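PDB 3DLC: putative S-adenosyl-L-methionine-dependent Methyltransferase from Methanococcus maripaludis, which binds S-adenosylmethionine and probably transfers its methyl group to an acceptor substrate not yet established, possibly a sterol-like one. Local coordinates for residues I48-G53 with D113-R118. Numbering follows the deposited sequence.
Sequences IDIGSG and DLIVSR. With SAM (S-adenosylmethionine), chain C.
I48 pairs with I115 and D49 with V116 where strands 46-50 and 112-118 run parallel in the middle of the sheet of a Rossmann-like, class I methyltransferase fold, with I50 opposite S117. The case illustrates how such a fold binds its cofactor where neighbouring parallel strands end. I48 takes two backbone bonds, its N giving to L114 O and its O receiving V116 N at 2.8 Å; I50 N then gives to V116 O, nearly straight at 167°. On the face that carries I48, I50 and I115, methyl CD1 of I50 presses on CG2 of I115 at 3.5 Å, a tight contact; CG1 of I50 lies anti to the carbonyl carbon (chi1 -59°), and the extended branch carries the methyl back to I115. I134 of helix 127-137 covers both isoleucines. On the other face, V116 CG2 packs against CB of D49, whose OD2 bonds to S58 OG.

Beyond I50 the regular ladder gives way. S117 OG, anti to its own backbone N (chi1 179°), donates to I50 O over 2.7 Å from above the carbonyl plane, while one water accepts from R118 N at 2.9 Å and lies within donating distance of D49 OD1 and I50 O. The chain then turns through G51 and G53, both with positive phi, in a glycine-rich loop consistent with the GxGxxA pattern; a side chain on either would collide with the cofactor. R118 extends from CG to NE, and its guanidinium meets the cofactor carboxylate edge-on while NE bonds to G149 O. An alanine in place of R118 would probably leave that carboxylate without its charged mate and G149 O without this donor. The ammonium of the methionine moiety bridges both strand ends: SAM N donates to G51 O at 2.8 Å and to R118 O at 3.0 Å.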
ATOM      1  N   ILE A  48      -3.155   4.741  -7.854  1.00  6.83           N
ATOM      2  CA  ILE A  48      -1.768   4.289  -7.746  1.00  6.92           C
ATOM      3  C   ILE A  48      -1.660   3.441  -6.485  1.00  6.74           C
ATOM      4  O   ILE A  48      -2.074   3.880  -5.415  1.00  7.56           O
ATOM      5  CB  ILE A  48      -0.762   5.455  -7.647  1.00  8.48           C
ATOM      6  CG1 ILE A  48      -0.993   6.518  -8.724  1.00 10.58           C
ATOM      7  CG2 ILE A  48       0.650   4.936  -7.654  1.00 10.64           C
ATOM      8  CD1 ILE A  48      -1.001   6.066 -10.147  1.00 12.24           C
ATOM      9  N   ASP A  49      -1.147   2.212  -6.628  1.00  7.07           N
ATOM     10  CA  ASP A  49      -0.884   1.279  -5.533  1.00  6.60           C
ATOM     11  C   ASP A  49       0.629   1.281  -5.317  1.00  6.67           C
ATOM     12  O   ASP A  49       1.396   0.755  -6.116  1.00  8.14           O
ATOM     13  CB  ASP A  49      -1.420  -0.097  -5.924  1.00  7.17           C
ATOM     14  CG  ASP A  49      -1.210  -1.165  -4.875  1.00  7.98           C
ATOM     15  OD1 ASP A  49      -0.822  -0.821  -3.744  1.00  9.38           O
ATOM     16  OD2 ASP A  49      -1.439  -2.350  -5.221  1.00  8.93           O
ATOM     17  N   ILE A  50       1.056   1.913  -4.225  1.00  6.49           N
ATOM     18  CA  ILE A  50       2.475   2.085  -3.921  1.00  6.46           C
ATOM     19  C   ILE A  50       2.981   0.911  -3.097  1.00  6.15           C
ATOM     20  O   ILE A  50       2.427   0.569  -2.061  1.00  7.92           O
ATOM     21  CB  ILE A  50       2.737   3.413  -3.216  1.00  7.77           C
ATOM     22  CG1 ILE A  50       2.267   4.589  -4.117  1.00  9.01           C
ATOM     23  CG2 ILE A  50       4.238   3.544  -2.851  1.00  8.68           C
ATOM     24  CD1 ILE A  50       2.441   5.955  -3.472  1.00 10.96           C
ATOM     25  N   GLY A  51       4.066   0.309  -3.560  1.00  6.58           N
ATOM     26  CA  GLY A  51       4.606  -0.883  -2.943  1.00  6.69           C
ATOM     27  C   GLY A  51       3.664  -2.049  -3.178  1.00  6.03           C
ATOM     28  O   GLY A  51       3.328  -2.805  -2.259  1.00  7.71           O
ATOM     29  N   SER A  52       3.257  -2.200  -4.440  1.00  6.38           N
ATOM     30  CA  SER A  52       2.236  -3.130  -4.843  1.00  6.50           C
ATOM     31  C   SER A  52       2.614  -4.608  -4.675  1.00  6.71           C
ATOM     32  O   SER A  52       1.734  -5.465  -4.591  1.00  7.54           O
ATOM     33  CB  SER A  52       1.851  -2.827  -6.302  1.00  7.66           C
ATOM     34  OG  SER A  52       3.005  -2.592  -7.111  1.00  7.63           O
ATOM     35  N   GLY A  53       3.914  -4.902  -4.652  1.00  6.79           N
ATOM     36  CA  GLY A  53       4.361  -6.246  -4.389  1.00  7.71           C
ATOM     37  C   GLY A  53       3.838  -7.216  -5.439  1.00  7.28           C
ATOM     38  O   GLY A  53       3.884  -6.935  -6.625  1.00  7.82           O
ATOM     39  N   ASP A 113      -6.341  10.143  -8.686  1.00  7.19           N
ATOM     40  CA  ASP A 113      -7.557  10.329  -7.896  1.00  7.38           C
ATOM     41  C   ASP A 113      -7.489   9.656  -6.527  1.00  6.64           C
ATOM     42  O   ASP A 113      -8.091  10.110  -5.566  1.00  8.16           O
ATOM     43  CB  ASP A 113      -8.757   9.790  -8.685  1.00  8.05           C
ATOM     44  CG  ASP A 113      -8.997  10.571  -9.966  1.00  9.94           C
ATOM     45  OD1 ASP A 113      -9.320  11.777  -9.877  1.00 14.44           O
ATOM     46  OD2 ASP A 113      -8.865   9.991 -11.039  1.00 11.64           O
ATOM     47  N   LEU A 114      -6.773   8.548  -6.484  1.00  6.67           N
ATOM     48  CA  LEU A 114      -6.650   7.716  -5.297  1.00  6.74           C
ATOM     49  C   LEU A 114      -5.270   7.111  -5.231  1.00  5.77           C
ATOM     50  O   LEU A 114      -4.754   6.665  -6.242  1.00  6.67           O
ATOM     51  CB  LEU A 114      -7.682   6.587  -5.326  1.00  7.25           C
ATOM     52  CG  LEU A 114      -7.667   5.590  -4.177  1.00  8.21           C
ATOM     53  CD1 LEU A 114      -8.019   6.232  -2.830  1.00  9.19           C
ATOM     54  CD2 LEU A 114      -8.629   4.408  -4.512  1.00 10.58           C
ATOM     55  N   ILE A 115      -4.649   7.162  -4.064  1.00  5.65           N
ATOM     56  CA  ILE A 115      -3.364   6.506  -3.827  1.00  5.52           C
ATOM     57  C   ILE A 115      -3.545   5.558  -2.660  1.00  6.04           C
ATOM     58  O   ILE A 115      -3.957   5.979  -1.566  1.00  7.49           O
ATOM     59  CB  ILE A 115      -2.231   7.508  -3.530  1.00  6.16           C
ATOM     60  CG1 ILE A 115      -2.090   8.501  -4.680  1.00  7.43           C
ATOM     61  CG2 ILE A 115      -0.946   6.793  -3.217  1.00  7.77           C
ATOM     62  CD1 ILE A 115      -1.103   9.657  -4.411  1.00  8.26           C
ATOM     63  N   VAL A 116      -3.242   4.283  -2.881  1.00  5.68           N
ATOM     64  CA  VAL A 116      -3.331   3.270  -1.853  1.00  6.11           C
ATOM     65  C   VAL A 116      -1.961   2.632  -1.649  1.00  5.70           C
ATOM     66  O   VAL A 116      -1.125   2.653  -2.525  1.00  6.47           O
ATOM     67  CB  VAL A 116      -4.388   2.180  -2.220  1.00  7.08           C
ATOM     68  CG1 VAL A 116      -5.761   2.817  -2.486  1.00  8.57           C
ATOM     69  CG2 VAL A 116      -3.947   1.324  -3.421  1.00  8.27           C
ATOM     70  N   SER A 117      -1.750   2.053  -0.476  1.00  6.22           N
ATOM     71  CA  SER A 117      -0.512   1.328  -0.200  1.00  6.34           C
ATOM     72  C   SER A 117      -0.699   0.491   1.044  1.00  6.36           C
ATOM     73  O   SER A 117      -1.115   1.011   2.087  1.00  6.83           O
ATOM     74  CB  SER A 117       0.597   2.303   0.073  1.00  7.27           C
ATOM     75  OG  SER A 117       1.815   1.647   0.367  1.00  7.35           O
ATOM     76  N   ARG A 118      -0.385  -0.805   0.938  1.00  5.94           N
ATOM     77  CA  ARG A 118      -0.457  -1.718   2.068  1.00  6.28           C
ATOM     78  C   ARG A 118       0.891  -2.308   2.352  1.00  6.61           C
ATOM     79  O   ARG A 118       1.537  -2.868   1.467  1.00  8.17           O
ATOM     80  CB  ARG A 118      -1.450  -2.856   1.817  1.00  6.35           C
ATOM     81  CG  ARG A 118      -1.574  -3.783   2.992  1.00  7.49           C
ATOM     82  CD  ARG A 118      -2.399  -5.066   2.695  1.00  7.54           C
ATOM     83  NE  ARG A 118      -2.373  -5.898   3.876  1.00  8.26           N
ATOM     84  CZ  ARG A 118      -1.313  -6.626   4.242  1.00  8.17           C
ATOM     85  NH1 ARG A 118      -0.301  -6.769   3.414  1.00  9.56           N
ATOM     86  NH2 ARG A 118      -1.307  -7.231   5.408  1.00  9.70           N
TER
HETATM   87  N   SAM C 220       1.245  -4.323  -1.086  1.00 11.17           N
HETATM   88  CA  SAM C 220       1.525  -5.781  -1.152  1.00 10.23           C
HETATM   89  C   SAM C 220       0.553  -6.531  -0.283  1.00 10.24           C
HETATM   90  O   SAM C 220      -0.060  -5.916   0.591  1.00 12.13           O
HETATM   91  OXT SAM C 220       0.447  -7.742  -0.441  1.00  9.97           O
HETATM   92  CB  SAM C 220       2.969  -6.062  -0.780  1.00 12.38           C
HETATM   93  CG  SAM C 220       3.366  -5.707   0.617  1.00 14.87           C
HETATM   94  SD  SAM C 220       5.108  -6.107   0.860  1.00 16.84           S
HETATM   95  CE  SAM C 220       4.969  -6.418   2.599  1.00 15.58           C
HETATM   96  C5' SAM C 220       5.968  -4.448   0.775  1.00 18.30           C
HETATM   97  C4' SAM C 220       6.369  -3.899  -0.626  1.00 13.14           C
HETATM   98  O4' SAM C 220       6.808  -2.503  -0.709  1.00 10.62           O
HETATM   99  C3' SAM C 220       7.412  -4.771  -1.370  1.00 10.61           C
HETATM  100  O3' SAM C 220       6.833  -5.239  -2.549  1.00 12.49           O
HETATM  101  C2' SAM C 220       8.560  -3.792  -1.628  1.00  8.59           C
HETATM  102  O2' SAM C 220       9.383  -4.055  -2.742  1.00  9.52           O
HETATM  103  C1' SAM C 220       7.829  -2.441  -1.696  1.00  8.82           C
HETATM  104  N9  SAM C 220       8.675  -1.280  -1.375  1.00  7.85           N
HETATM  105  C8  SAM C 220       9.423  -1.105  -0.234  1.00  7.95           C
HETATM  106  N7  SAM C 220      10.010   0.115  -0.231  1.00  7.97           N
HETATM  107  C5  SAM C 220       9.649   0.722  -1.405  1.00  7.51           C
HETATM  108  C6  SAM C 220       9.967   1.956  -1.978  1.00  7.77           C
HETATM  109  N6  SAM C 220      10.827   2.844  -1.446  1.00  9.01           N
HETATM  110  N1  SAM C 220       9.374   2.262  -3.153  1.00  8.16           N
HETATM  111  C2  SAM C 220       8.532   1.376  -3.784  1.00  8.87           C
HETATM  112  N3  SAM C 220       8.243   0.137  -3.296  1.00  8.31           N
HETATM  113  C4  SAM C 220       8.796  -0.135  -2.116  1.00  7.60           C
HETATM  114  O   HOH W   1       0.461  -1.737  -1.650  1.00  9.60           O